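Local coordinates for protein transcriptional regulator, TetR family (Agrobacterium tumefaciens, PDB 2G7S) that probably binds operator DNA as a dimeric TetR-family transcriptional regulator, with an N-terminal helix-turn-helix domain and a larger helical C-terminal domain, at residues F29-I34 / A43-H48; C16-I21 / S61-E66. All blocks are in the same frame, centred on the assembly; numbering follows the deposited sequence. Where two conformers were deposited one is given.

Interaction 1: F29-I34 / A43-H48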
loop_
_atom_site.group_PDB
_atom_site.type_symbol
_atom_site.label_atom_id
_atom_site.label_comp_id
_atom_site.label_asym_id
_atom_site.label_seq_id
_atom_site.Cartn_x
_atom_site.Cartn_y
_atom_site.Cartn_z
ATOM N N PHE A 29 14.961 -1.037 9.568
ATOM C CA PHE A 29 16.378 -0.620 9.680
ATOM C C PHE A 29 16.664 -0.135 11.075
ATOM O O PHE A 29 15.753 0.247 11.809
ATOM C CB PHE A 29 16.736 0.435 8.629
ATOM C CG PHE A 29 16.140 1.764 8.909
ATOM C CD1 PHE A 29 16.921 2.724 9.543
ATOM C CD2 PHE A 29 14.776 2.075 8.648
ATOM C CE1 PHE A 29 16.436 3.979 9.891
ATOM C CE2 PHE A 29 14.292 3.320 9.034
ATOM C CZ PHE A 29 15.077 4.291 9.620
ATOM N N SER A 30 17.961 -0.180 11.423
ATOM C CA SER A 30 18.411 0.217 12.737
ATOM C C SER A 30 19.537 1.251 12.543
ATOM O O SER A 30 20.123 1.414 11.439
ATOM C CB SER A 30 19.074 -0.930 13.486
ATOM O OG SER A 30 20.135 -1.470 12.718
ATOM N N TYR A 31 19.923 1.870 13.651
ATOM C CA TYR A 31 21.135 2.718 13.585
ATOM C C TYR A 31 22.358 1.885 13.233
ATOM O O TYR A 31 23.245 2.393 12.530
ATOM C CB TYR A 31 21.372 3.435 14.937
ATOM C CG TYR A 31 20.523 4.651 15.143
ATOM C CD1 TYR A 31 19.355 4.876 14.363
ATOM C CD2 TYR A 31 20.895 5.636 16.064
ATOM C CE1 TYR A 31 18.586 6.014 14.577
ATOM C CE2 TYR A 31 20.142 6.794 16.266
ATOM C CZ TYR A 31 18.981 6.967 15.522
ATOM O OH TYR A 31 18.256 8.099 15.699
ATOM N N ALA A 32 22.390 0.598 13.630
ATOM C CA ALA A 32 23.553 -0.234 13.188
ATOM C C ALA A 32 23.680 -0.325 11.641
ATOM O O ALA A 32 24.782 -0.380 11.040
ATOM C CB ALA A 32 23.509 -1.627 13.779
ATOM N N ASP A 33 22.524 -0.365 10.963
ATOM C CA ASP A 33 22.541 -0.469 9.517
ATOM C C ASP A 33 23.061 0.846 8.955
ATOM O O ASP A 33 23.834 0.849 7.968
ATOM C CB ASP A 33 21.082 -0.665 9.008
ATOM C CG ASP A 33 20.499 -2.028 9.358
ATOM O OD1 ASP A 33 21.288 -3.014 9.553
ATOM O OD2 ASP A 33 19.269 -2.105 9.478
ATOM N N ILE A 34 22.628 1.962 9.543
ATOM C CA ILE A 34 23.139 3.267 9.080
ATOM C C ILE A 34 24.668 3.339 9.296
ATOM O O ILE A 34 25.396 3.784 8.400
ATOM C CB ILE A 34 22.467 4.427 9.837
ATOM C CG1 ILE A 34 20.960 4.458 9.440
ATOM C CG2 ILE A 34 23.112 5.742 9.426
ATOM C CD1 ILE A 34 20.125 5.418 10.273
ATOM N N ALA A 43 26.943 6.477 18.442
ATOM C CA ALA A 43 26.813 7.711 19.219
ATOM C C ALA A 43 26.762 8.945 18.338
ATOM O O ALA A 43 26.095 9.909 18.654
ATOM C CB ALA A 43 27.974 7.848 20.220
ATOM N N SER A 44 27.478 8.900 17.213
ATOM C CA SER A 44 27.495 10.024 16.319
ATOM C C SER A 44 26.120 10.237 15.669
ATOM O O SER A 44 25.727 11.383 15.435
ATOM C CB SER A 44 28.564 9.808 15.229
ATOM O OG SER A 44 29.830 9.791 15.841
ATOM N N ILE A 45 25.413 9.158 15.359
ATOM C CA ILE A 45 24.060 9.299 14.812
ATOM C C ILE A 45 23.177 10.078 15.791
ATOM O O ILE A 45 22.479 11.012 15.433
ATOM C CB ILE A 45 23.407 7.993 14.429
ATOM C CG1 ILE A 45 24.322 7.235 13.450
ATOM C CG2 ILE A 45 22.049 8.272 13.794
ATOM C CD1 ILE A 45 23.858 5.769 13.179
ATOM N N HIS A 46 23.278 9.717 17.061
ATOM C CA HIS A 46 22.508 10.429 18.076
ATOM C C HIS A 46 22.859 11.885 18.234
ATOM O O HIS A 46 21.997 12.685 18.671
ATOM C CB HIS A 46 22.678 9.728 19.440
ATOM C CG HIS A 46 22.023 8.395 19.503
ATOM N ND1 HIS A 46 20.693 8.251 19.826
ATOM C CD2 HIS A 46 22.502 7.138 19.295
ATOM C CE1 HIS A 46 20.381 6.962 19.827
ATOM N NE2 HIS A 46 21.457 6.265 19.508
ATOM N N HIS A 47 24.106 12.286 17.971
ATOM C CA HIS A 47 24.412 13.732 18.042
ATOM C C HIS A 47 23.562 14.479 16.997
ATOM O O HIS A 47 23.019 15.583 17.236
ATOM C CB HIS A 47 25.915 13.987 17.796
ATOM C CG HIS A 47 26.831 13.393 18.836
ATOM N ND1 HIS A 47 28.030 12.790 18.513
ATOM C CD2 HIS A 47 26.753 13.354 20.190
ATOM C CE1 HIS A 47 28.631 12.366 19.611
ATOM N NE2 HIS A 47 27.886 12.712 20.648
ATOM N N HIS A 48 23.414 13.860 15.821
ATOM C CA HIS A 48 22.684 14.501 14.726
ATOM C C HIS A 48 21.147 14.463 14.871
ATOM O O HIS A 48 20.466 15.379 14.429
ATOM C CB HIS A 48 23.087 13.832 13.400
ATOM C CG HIS A 48 24.454 14.201 12.947
ATOM N ND1 HIS A 48 24.752 15.446 12.434
ATOM C CD2 HIS A 48 25.614 13.506 12.968
ATOM C CE1 HIS A 48 26.045 15.495 12.146
ATOM N NE2 HIS A 48 26.590 14.332 12.468
#
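The helix-turn-helix of this TetR-family regulator is closed where Tyr31, on the first turn of helix 31-38, meets Ile45 and His46 of helix 42-48; in this family the second of these helices is the recognition helix that enters the major groove of DNA. Ile45 supplies both of its branches. Its methyl CG2 sits over one face of the Tyr31 ring in a CH-pi contact, 3.7 Å from the ring centroid and 21° off the ring normal. The other branch reaches past the ring: Ile45 CG1 is anti to its own carbonyl carbon (chi1 -55°), and the extended next torsion carries CD1 to helix 31-38, 3.8 Å from CG2 of Ile34 and 3.5 Å from the carbonyl O of Tyr31. A beta-branched side chain suits this place because it can cover a ring and fill a corner at once. His46 comes from the solvent side. Its ring is inclined to that of Tyr31, with planes at 55° and centroids 4.8 Å apart, and CE2 of Tyr31 lies over one face of the imidazole, 3.5 Å from NE2 of His46. At the start of helix 31-38, Asp33 N donates to OG of Ser30 at 3.2 Å, while Ser30 N donates to OD2 of Asp33 at 3.0 Å; this capping box satisfies the N-terminal turn from which Tyr31 and Ile34 project. Both pack on Leu55 of helix 52-77, Tyr31 also touches Lys52, and Phe29 packs on Leu20, so that helix 6-24 and the start of helix 52-77 lie against the two short helices.

Interaction 2: C16-I21 / S61-E66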
loop_
_atom_site.group_PDB
_atom_site.type_symbol
_atom_site.label_atom_id
_atom_site.label_comp_id
_atom_site.label_asym_id
_atom_site.label_seq_id
_atom_site.Cartn_x
_atom_site.Cartn_y
_atom_site.Cartn_z
ATOM N N CYS A 16 20.907 7.778 3.547
ATOM C CA CYS A 16 20.948 6.336 3.855
ATOM C C CYS A 16 19.615 5.859 4.427
ATOM O O CYS A 16 19.031 4.879 3.962
ATOM C CB CYS A 16 22.107 6.052 4.852
ATOM S SG CYS A 16 22.077 4.375 5.451
ATOM N N ALA A 17 19.109 6.577 5.426
ATOM C CA ALA A 17 17.859 6.166 6.056
ATOM C C ALA A 17 16.707 6.198 5.024
ATOM O O ALA A 17 15.807 5.336 5.063
ATOM C CB ALA A 17 17.549 7.078 7.190
ATOM N N ARG A 18 16.739 7.149 4.119
ATOM C CA ARG A 18 15.645 7.196 3.094
ATOM C C ARG A 18 15.723 5.907 2.245
ATOM O O ARG A 18 14.689 5.269 1.971
ATOM C CB ARG A 18 15.782 8.422 2.226
ATOM C CG ARG A 18 14.475 8.486 1.412
ATOM C CD ARG A 18 14.218 9.481 0.407
ATOM N NE ARG A 18 14.541 10.812 0.821
ATOM C CZ ARG A 18 14.386 11.876 0.001
ATOM N NH1 ARG A 18 13.896 11.672 -1.229
ATOM N NH2 ARG A 18 14.764 13.095 0.417
ATOM N N THR A 19 16.915 5.527 1.788
ATOM C CA THR A 19 16.997 4.335 0.963
ATOM C C THR A 19 16.558 3.105 1.746
ATOM O O THR A 19 15.811 2.270 1.236
ATOM C CB THR A 19 18.457 4.197 0.483
ATOM O OG1 THR A 19 18.758 5.357 -0.288
ATOM C CG2 THR A 19 18.665 2.954 -0.337
ATOM N N LEU A 20 16.950 3.021 3.022
ATOM C CA LEU A 20 16.572 1.842 3.821
ATOM C C LEU A 20 15.052 1.799 4.069
ATOM O O LEU A 20 14.441 0.733 4.062
ATOM C CB LEU A 20 17.329 1.767 5.189
ATOM C CG LEU A 20 18.889 1.747 5.023
ATOM C CD1 LEU A 20 19.488 1.756 6.413
ATOM C CD2 LEU A 20 19.288 0.474 4.229
ATOM N N ILE A 21 14.453 2.967 4.366
ATOM C CA ILE A 21 13.053 2.985 4.699
ATOM C C ILE A 21 12.182 2.594 3.476
ATOM O O ILE A 21 11.082 1.989 3.649
ATOM C CB ILE A 21 12.662 4.325 5.318
ATOM C CG1 ILE A 21 11.677 4.205 6.427
ATOM C CG2 ILE A 21 12.527 5.399 4.284
ATOM C CD1 ILE A 21 11.498 5.474 7.282
ATOM N N SER A 61 10.018 15.008 6.121
ATOM C CA SER A 61 9.823 16.434 5.753
ATOM C C SER A 61 10.657 16.777 4.484
ATOM O O SER A 61 10.148 17.454 3.550
ATOM C CB SER A 61 10.301 17.310 6.938
ATOM O OG SER A 61 10.188 18.652 6.598
ATOM N N GLN A 62 11.875 16.247 4.389
ATOM C CA GLN A 62 12.742 16.545 3.218
ATOM C C GLN A 62 12.134 15.847 1.983
ATOM O O GLN A 62 12.172 16.400 0.850
ATOM C CB GLN A 62 14.130 15.953 3.484
ATOM C CG GLN A 62 15.147 16.094 2.334
ATOM C CD GLN A 62 16.437 15.420 2.779
ATOM O OE1 GLN A 62 16.572 14.177 2.770
ATOM N NE2 GLN A 62 17.364 16.222 3.243
ATOM N N TYR A 63 11.636 14.620 2.160
ATOM C CA TYR A 63 11.063 13.871 1.007
ATOM C C TYR A 63 9.838 14.677 0.475
ATOM O O TYR A 63 9.639 14.799 -0.741
ATOM C CB TYR A 63 10.572 12.483 1.507
ATOM C CG TYR A 63 9.712 11.832 0.470
ATOM C CD1 TYR A 63 10.311 11.137 -0.612
ATOM C CD2 TYR A 63 8.303 11.866 0.573
ATOM C CE1 TYR A 63 9.509 10.522 -1.572
ATOM C CE2 TYR A 63 7.482 11.183 -0.390
ATOM C CZ TYR A 63 8.105 10.553 -1.453
ATOM O OH TYR A 63 7.370 9.914 -2.471
ATOM N N ARG A 64 9.001 15.180 1.372
ATOM C CA ARG A 64 7.832 15.915 0.927
ATOM C C ARG A 64 8.301 17.187 0.215
ATOM O O ARG A 64 7.816 17.496 -0.885
ATOM C CB ARG A 64 6.942 16.246 2.083
ATOM C CG ARG A 64 6.272 14.995 2.622
ATOM C CD ARG A 64 5.487 15.405 3.878
ATOM N NE ARG A 64 4.409 16.313 3.486
ATOM C CZ ARG A 64 3.840 17.210 4.297
ATOM N NH1 ARG A 64 4.213 17.350 5.588
ATOM N NH2 ARG A 64 2.878 18.002 3.809
ATOM N N GLN A 65 9.264 17.902 0.792
ATOM C CA GLN A 65 9.751 19.168 0.156
ATOM C C GLN A 65 10.158 18.860 -1.286
ATOM O O GLN A 65 9.721 19.579 -2.253
ATOM C CB GLN A 65 10.940 19.780 0.969
ATOM C CG GLN A 65 10.587 20.513 2.238
ATOM C CD GLN A 65 11.834 21.094 2.912
ATOM O OE1 GLN A 65 12.873 20.405 3.059
ATOM N NE2 GLN A 65 11.734 22.345 3.347
ATOM N N GLU A 66 10.896 17.770 -1.492
ATOM C CA GLU A 66 11.339 17.388 -2.810
ATOM C C GLU A 66 10.147 16.969 -3.657
ATOM O O GLU A 66 10.117 17.238 -4.875
ATOM C CB GLU A 66 12.333 16.235 -2.696
ATOM C CG GLU A 66 13.656 16.691 -2.103
ATOM C CD GLU A 66 14.554 15.464 -1.824
ATOM O OE1 GLU A 66 14.342 14.354 -2.385
ATOM O OE2 GLU A 66 15.475 15.622 -1.032
#
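The guanidinium of Arg18 has CA of Tyr63 over one face, 3.7 Å above its plane and toward the rim of the group, and receives Gln62 and Glu66 at its edge. The Tyr63 ring stands almost perpendicular to it, the planes 88° apart, and presents its own edge, with CD1 of Tyr63 3.7 Å from NH1 of Arg18; this is edge packing and not a cation-pi stack. Two acceptors share the guanidinium. NH1 of Arg18 donates to OE1 of Glu66 at 3.0 Å in a salt bridge, and NH2 adds a weak bond to OE2 of Glu66, also 3.0 Å. The carboxylate is turned 39° from the guanidinium plane, so the pairing is twisted, and NH1 meets OE1 from above the carboxylate plane. NH2 of Arg18 also donates to OE1 of Gln62 at 3.2 Å, tilted out of the amide carbonyl plane. These bonds come from residues one helical turn apart and would resist rotation of the guanidinium. Arginine fits because the axes of segments 16-21 and 61-66 pass 11.9 Å apart: a long chain is needed, and a bend at its third torsion swings the flat end onto the partner helix. The charge pair lies toward the exposed Glu66, while the buried Tyr63 ring turns inward. Crossing at -85°, these segments tie the first helix of the DNA-binding domain to helix 52-77, which in TetR-family proteins connects that domain to the C-terminal domain. Val105 of helix 105-110 touches both Arg18 and Tyr63, and His101, in the preceding loop, also packs on Arg18.

Interactions 1 and 2 lie about 15 Å apart, centre to centre, on the same side of the chain's centre; helices 6-24 and 52-77, which carry interaction 2, also pack against interaction 1. Direct packing joins them: CB of Phe29 is 3.7 Å from CB of Leu20, CE2 of Phe29 is 3.8 Å from CG1 of Ile21, and SG of Cys16 is 3.9 Å from CA of Ile34. The helix carrying Arg18 therefore rests on the helix-turn-helix with one side and reaches helix 52-77 with another. In relatives, ligand binding in the C-terminal domain shifts the helix corresponding to 52-77 and so the DNA-reading helices; interaction 2 lies on that helix, though such movement here is only inferred.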